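Local structure of aspartate aminotransferase, cytoplasmic (Schizosaccharomyces pombe 972h-, 6JPK) at the interface of chains A and B. The protein catalyses the reversible, pyridoxal 5'-phosphate-dependent transfer of an amino group between L-aspartate and 2-oxoglutarate, giving oxaloacetate and L-glutamate, and works as a homodimer. Coordinates in Å, arbitrary orientation; residue numbers count along the deposited sequence, not the author numbering. Chains: chain A/B, Aspartate aminotransferase, cytoplasmic.

Contact 1: the interface of chains A and B. Residues chain A 278-279, 282-283; chain B 9-12.
B:Glu11 and A:Lys279 bury the most surface where the extended N-terminal arm of chain B runs along helix 274-289 of chain A, the subunit-crossing arm typical of the aspartate aminotransferase family. The aliphatic parts of the two side chains pass each other at about a right angle. The CG methylene of B:Glu11 lies against A:Ser282, 3.6 Å from CB, though the residue as a whole is poorly ordered. The stretched chain of A:Lys279 lays its methylenes beside the arm, along the backbone carbonyl of B:Ile9.

A:Ser282 bridges the two chains through its hydroxyl. OG accepts the backbone N-H of B:Ala12 at 2.9 Å, while giving its own hydrogen to the carbonyl O of A:Lys279, 2.7 Å away and one turn earlier in the helix. With chi1 at 70°, OG sits between backbone N and carbonyl carbon and can serve both partners. Replaced by alanine, the position would lose OG, and the N-H of B:Ala12 would probably be left without its acceptor across the interface, the arm less firmly fixed to the helix.

A:Gln283, bent at chi2 (-62°), brings its amide NE2 to the backbone carbonyl O of B:Glu10 at 3.0 Å. As modelled, that carbonyl points almost straight at the nitrogen (C=O...N 171°) and its oxygen stays near the amide plane, although B:Glu10 is itself poorly ordered. Farther back, CG of A:Gln283 meets the CG2 methyl of B:Ile9 obliquely, at 3.8 Å.

Contact 2: the interface of chains A and B. Residues chain A 118, 246, 248, 269, 276, 280; chain B 2, 6.
The ring of B:Phe6 enters an aromatic pocket of chain A, and the A:Phe118 ring meets one of its faces: CE2 lies 3.7 Å above the plane, displaced toward the rim. A:Phe118 in turn has the CG1 methyl of A:Val280 over one of its own faces. The CE1-CZ side of A:Phe248, coming from the opposite direction, meets CE2 of B:Phe6, with CE1 at 3.9 Å. CD1 of A:Tyr269 lies over one face of A:Phe248, toward the rim, and CE2 of A:Phe118 lies at its edge in plane, so the pocket's rings touch one another. A:Tyr269 meets B:Phe6 with its CE1 and hydroxyl end, near CD2.

Here an N-terminal arm of one subunit of the homodimer sets an aromatic residue into its neighbour. B:Phe6 belongs to the short 3-10 helix 6-8, and its CG lies opposite its carbonyl carbon (chi1 -65°), carrying the ring away from the arm and in among the aromatic groups. Behind it, the CG2 methyl of A:Thr276 touches CB at 4.0 Å.

Polar groups border the ring on its CD2 side. The carboxylate of A:Asp246 stands almost perpendicular to the B:Phe6 ring, the planes 89° apart. Its OD2 accepts the hydroxyl of A:Tyr269 at 2.5 Å on the anti side, a bond within chain A, tilted out of the carboxylate plane, that is likely to fix the carboxylate's rotation. The backbone N of B:Ser2, the first modelled residue and a poorly ordered one, reaches the same oxygen from the syn side. Both donors approach from one face of the carboxylate plane, with B:Ser2 N 2.7 Å from A:Asp246 OD2 and 22° out of that plane.

Contact 1: the interface of chains A and B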
ATOM      1  N   ASN A 278       1.742  11.161 -20.513  1.00  9.89           N
ATOM      2  CA  ASN A 278       0.664  11.727 -19.711  1.00 12.71           C
ATOM      3  C   ASN A 278      -0.627  10.925 -19.824  1.00 11.83           C
ATOM      4  O   ASN A 278      -1.360  10.810 -18.838  1.00 14.35           O
ATOM      5  CB  ASN A 278       0.462  13.187 -20.094  1.00 11.40           C
ATOM      6  CG  ASN A 278       1.585  14.057 -19.565  1.00 16.34           C
ATOM      7  OD1 ASN A 278       1.989  13.914 -18.407  1.00 17.30           O
ATOM      8  ND2 ASN A 278       2.136  14.911 -20.414  1.00 17.74           N
ATOM      9  N   LYS A 279      -0.923  10.348 -20.989  1.00 11.88           N
ATOM     10  CA  LYS A 279      -2.092   9.471 -21.089  1.00 10.18           C
ATOM     11  C   LYS A 279      -1.975   8.298 -20.119  1.00  9.74           C
ATOM     12  O   LYS A 279      -2.902   8.014 -19.345  1.00  9.93           O
ATOM     13  CB  LYS A 279      -2.251   8.976 -22.528  1.00 11.99           C
ATOM     14  CG  LYS A 279      -2.624  10.075 -23.513  1.00 11.03           C
ATOM     15  CD  LYS A 279      -2.471   9.615 -24.958  1.00 12.34           C
ATOM     16  CE  LYS A 279      -3.035  10.648 -25.932  1.00 15.56           C
ATOM     17  NZ  LYS A 279      -2.624  10.378 -27.350  1.00 18.04           N
ATOM     18  N   SER A 282      -2.160   9.301 -16.344  1.00  9.43           N
ATOM     19  CA  SER A 282      -3.514   9.577 -15.870  1.00 12.68           C
ATOM     20  C   SER A 282      -4.267   8.290 -15.542  1.00 12.54           C
ATOM     21  O   SER A 282      -5.047   8.241 -14.579  1.00  9.01           O
ATOM     22  CB  SER A 282      -4.282  10.408 -16.908  1.00 11.95           C
ATOM     23  OG  SER A 282      -4.598   9.651 -18.073  1.00 15.12           O
ATOM     24  N   GLN A 283      -4.051   7.233 -16.336  1.00  9.05           N
ATOM     25  CA  GLN A 283      -4.717   5.962 -16.074  1.00 10.99           C
ATOM     26  C   GLN A 283      -4.110   5.228 -14.887  1.00 11.86           C
ATOM     27  O   GLN A 283      -4.831   4.530 -14.160  1.00 10.94           O
ATOM     28  CB  GLN A 283      -4.661   5.072 -17.317  1.00  9.09           C
ATOM     29  CG  GLN A 283      -5.425   5.640 -18.486  1.00  9.55           C
ATOM     30  CD  GLN A 283      -6.903   5.790 -18.183  1.00 14.41           C
ATOM     31  OE1 GLN A 283      -7.439   5.123 -17.288  1.00 13.31           O
ATOM     32  NE2 GLN A 283      -7.568   6.674 -18.919  1.00 13.75           N
TER
ATOM     33  N   ILE B   9      -4.777   5.492 -26.000  1.00 12.07           N
ATOM     34  CA  ILE B   9      -5.482   5.691 -24.739  1.00 14.66           C
ATOM     35  C   ILE B   9      -5.936   7.142 -24.626  1.00 17.17           C
ATOM     36  O   ILE B   9      -5.209   8.068 -25.001  1.00 21.33           O
ATOM     37  CB  ILE B   9      -4.560   5.289 -23.575  1.00 17.81           C
ATOM     38  CG1 ILE B   9      -4.350   3.774 -23.573  1.00 14.29           C
ATOM     39  CG2 ILE B   9      -5.099   5.778 -22.254  1.00 22.67           C
ATOM     40  CD1 ILE B   9      -3.303   3.329 -22.562  1.00 16.81           C
ATOM     41  N   GLU B  10      -7.155   7.353 -24.131  1.00 17.09           N
ATOM     42  CA  GLU B  10      -7.618   8.695 -23.804  1.00 25.32           C
ATOM     43  C   GLU B  10      -7.198   9.059 -22.384  1.00 26.69           C
ATOM     44  O   GLU B  10      -7.371   8.270 -21.448  1.00 26.25           O
ATOM     45  CB  GLU B  10      -9.134   8.806 -23.957  1.00 34.05           C
ATOM     46  CG  GLU B  10      -9.577   9.051 -25.392  1.00 39.12           C
ATOM     47  CD  GLU B  10     -11.083   9.154 -25.537  1.00 44.54           C
ATOM     48  OE1 GLU B  10     -11.794   8.919 -24.539  1.00 46.39           O
ATOM     49  OE2 GLU B  10     -11.553   9.467 -26.653  1.00 47.14           O
ATOM     50  N   GLU B  11      -6.617  10.245 -22.243  1.00 26.81           N
ATOM     51  CA  GLU B  11      -6.187  10.722 -20.940  1.00 27.78           C
ATOM     52  C   GLU B  11      -7.400  10.907 -20.040  1.00 29.75           C
ATOM     53  O   GLU B  11      -8.398  11.511 -20.443  1.00 29.02           O
ATOM     54  CB  GLU B  11      -5.420  12.036 -21.102  1.00 29.82           C
ATOM     55  CG  GLU B  11      -4.738  12.528 -19.839  1.00 32.71           C
ATOM     56  CD  GLU B  11      -3.831  13.726 -20.087  1.00 39.74           C
ATOM     57  OE1 GLU B  11      -3.273  14.265 -19.107  1.00 42.45           O
ATOM     58  OE2 GLU B  11      -3.675  14.133 -21.258  1.00 43.64           O
ATOM     59  N   ALA B  12      -7.331  10.355 -18.832  1.00 27.05           N
ATOM     60  CA  ALA B  12      -8.424  10.526 -17.885  1.00 27.93           C
ATOM     61  C   ALA B  12      -8.541  11.993 -17.467  1.00 31.35           C
ATOM     62  O   ALA B  12      -7.549  12.723 -17.396  1.00 28.60           O
ATOM     63  CB  ALA B  12      -8.207   9.642 -16.663  1.00 22.95           C
TER

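Contact 2: the interface of chains A and B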
ATOM      1  N   PHE A 118      -2.365  -2.088 -15.111  1.00  7.80           N
ATOM      2  CA  PHE A 118      -2.421  -1.262 -16.309  1.00  8.06           C
ATOM      3  C   PHE A 118      -2.296  -2.112 -17.575  1.00 12.01           C
ATOM      4  O   PHE A 118      -3.082  -1.966 -18.520  1.00  8.61           O
ATOM      5  CB  PHE A 118      -1.324  -0.193 -16.291  1.00  7.96           C
ATOM      6  CG  PHE A 118      -1.287   0.602 -17.557  1.00  8.26           C
ATOM      7  CD1 PHE A 118      -2.166   1.648 -17.749  1.00  8.49           C
ATOM      8  CD2 PHE A 118      -0.435   0.247 -18.591  1.00  8.35           C
ATOM      9  CE1 PHE A 118      -2.172   2.362 -18.937  1.00  8.82           C
ATOM     10  CE2 PHE A 118      -0.437   0.943 -19.767  1.00  8.67           C
ATOM     11  CZ  PHE A 118      -1.317   2.012 -19.946  1.00  8.91           C
ATOM     12  N   ASP A 246       8.938   1.682 -26.086  1.00  9.71           N
ATOM     13  CA  ASP A 246       8.469   1.978 -24.739  1.00  9.36           C
ATOM     14  C   ASP A 246       8.443   0.689 -23.907  1.00  9.85           C
ATOM     15  O   ASP A 246       8.327  -0.420 -24.444  1.00  9.10           O
ATOM     16  CB  ASP A 246       7.106   2.700 -24.740  1.00  9.48           C
ATOM     17  CG  ASP A 246       6.072   2.121 -25.720  1.00  9.84           C
ATOM     18  OD1 ASP A 246       6.426   1.742 -26.859  1.00 13.12           O
ATOM     19  OD2 ASP A 246       4.863   2.125 -25.362  1.00  9.75           O
ATOM     20  N   PHE A 248       8.335  -0.836 -19.359  1.00  7.81           N
ATOM     21  CA  PHE A 248       7.997  -0.605 -17.956  1.00  7.55           C
ATOM     22  C   PHE A 248       9.136  -1.022 -17.040  1.00  7.34           C
ATOM     23  O   PHE A 248       9.895  -1.950 -17.344  1.00  7.34           O
ATOM     24  CB  PHE A 248       6.747  -1.378 -17.525  1.00  7.46           C
ATOM     25  CG  PHE A 248       5.496  -0.956 -18.237  1.00  7.68           C
ATOM     26  CD1 PHE A 248       5.236  -1.401 -19.528  1.00  7.95           C
ATOM     27  CD2 PHE A 248       4.568  -0.127 -17.607  1.00  9.62           C
ATOM     28  CE1 PHE A 248       4.073  -1.025 -20.189  1.00  9.80           C
ATOM     29  CE2 PHE A 248       3.395   0.246 -18.259  1.00  7.90           C
ATOM     30  CZ  PHE A 248       3.157  -0.189 -19.556  1.00  8.17           C
ATOM     31  N   TYR A 269       6.828   3.981 -16.424  1.00  7.69           N
ATOM     32  CA  TYR A 269       6.591   3.725 -17.840  1.00  7.93           C
ATOM     33  C   TYR A 269       7.453   4.695 -18.626  1.00  8.18           C
ATOM     34  O   TYR A 269       7.352   5.916 -18.436  1.00  9.49           O
ATOM     35  CB  TYR A 269       5.116   3.884 -18.205  1.00  8.09           C
ATOM     36  CG  TYR A 269       4.833   3.893 -19.700  1.00  8.43           C
ATOM     37  CD1 TYR A 269       4.969   2.738 -20.465  1.00  8.48           C
ATOM     38  CD2 TYR A 269       4.422   5.057 -20.338  1.00  8.73           C
ATOM     39  CE1 TYR A 269       4.703   2.748 -21.833  1.00  8.83           C
ATOM     40  CE2 TYR A 269       4.161   5.085 -21.700  1.00  9.08           C
ATOM     41  CZ  TYR A 269       4.300   3.926 -22.447  1.00  9.54           C
ATOM     42  OH  TYR A 269       4.028   3.944 -23.803  1.00  9.53           O
ATOM     43  N   THR A 276       2.105  10.499 -24.748  1.00 10.88           N
ATOM     44  CA  THR A 276       1.698   9.177 -24.267  1.00 10.56           C
ATOM     45  C   THR A 276       2.061   8.981 -22.793  1.00 13.51           C
ATOM     46  O   THR A 276       1.311   8.331 -22.048  1.00 12.61           O
ATOM     47  CB  THR A 276       2.342   8.099 -25.139  1.00 10.59           C
ATOM     48  OG1 THR A 276       1.954   8.312 -26.500  1.00 11.09           O
ATOM     49  CG2 THR A 276       1.939   6.675 -24.685  1.00 10.30           C
ATOM     50  N   VAL A 280      -0.821   7.626 -20.133  1.00  9.50           N
ATOM     51  CA  VAL A 280      -0.596   6.467 -19.278  1.00  9.12           C
ATOM     52  C   VAL A 280      -0.610   6.881 -17.810  1.00  9.53           C
ATOM     53  O   VAL A 280      -1.236   6.224 -16.966  1.00  8.66           O
ATOM     54  CB  VAL A 280       0.730   5.781 -19.671  1.00  9.00           C
ATOM     55  CG1 VAL A 280       1.175   4.763 -18.617  1.00  8.57           C
ATOM     56  CG2 VAL A 280       0.608   5.140 -21.039  1.00  9.24           C
TER
ATOM     57  N   SER B   2       2.879   2.337 -27.114  1.00 10.49           N
ATOM     58  CA  SER B   2       3.016   3.155 -28.324  1.00 27.81           C
ATOM     59  C   SER B   2       3.622   2.416 -29.504  1.00 23.17           C
ATOM     60  O   SER B   2       3.134   2.543 -30.620  1.00 19.98           O
ATOM     61  CB  SER B   2       3.859   4.366 -28.089  1.00 29.54           C
ATOM     62  OG  SER B   2       3.775   5.199 -29.241  1.00 30.24           O
ATOM     63  N   PHE B   6      -0.394   2.242 -26.873  1.00 10.80           N
ATOM     64  CA  PHE B   6      -0.735   3.087 -25.729  1.00 10.55           C
ATOM     65  C   PHE B   6      -1.027   4.535 -26.116  1.00 12.48           C
ATOM     66  O   PHE B   6      -1.615   5.271 -25.315  1.00 12.66           O
ATOM     67  CB  PHE B   6       0.383   3.022 -24.687  1.00 10.07           C
ATOM     68  CG  PHE B   6       0.555   1.651 -24.078  1.00 11.44           C
ATOM     69  CD1 PHE B   6      -0.552   0.878 -23.755  1.00  9.74           C
ATOM     70  CD2 PHE B   6       1.815   1.122 -23.866  1.00  9.50           C
ATOM     71  CE1 PHE B   6      -0.396  -0.393 -23.209  1.00  9.95           C
ATOM     72  CE2 PHE B   6       1.980  -0.135 -23.319  1.00  9.25           C
ATOM     73  CZ  PHE B   6       0.883  -0.901 -22.996  1.00  9.30           C
TER

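Contact 1 and contact 2 are successive stretches of one arm, their C-alpha centres about 10 Å apart. Both use helix 274-289 of chain A, which offers A:Thr276 and A:Val280 to contact 2 and the interleaved residues 278-279 and 282-283 to contact 1. The hydrogen bonds across contact 1 use backbone groups of the arm, whereas contact 2 is dominated by the B:Phe6 ring, a division that combines an apolar plug with polar registration. Because the homodimer is two-fold symmetric, the arm of chain A grips chain B likewise, so the exchanged arms tie the subunits together twice.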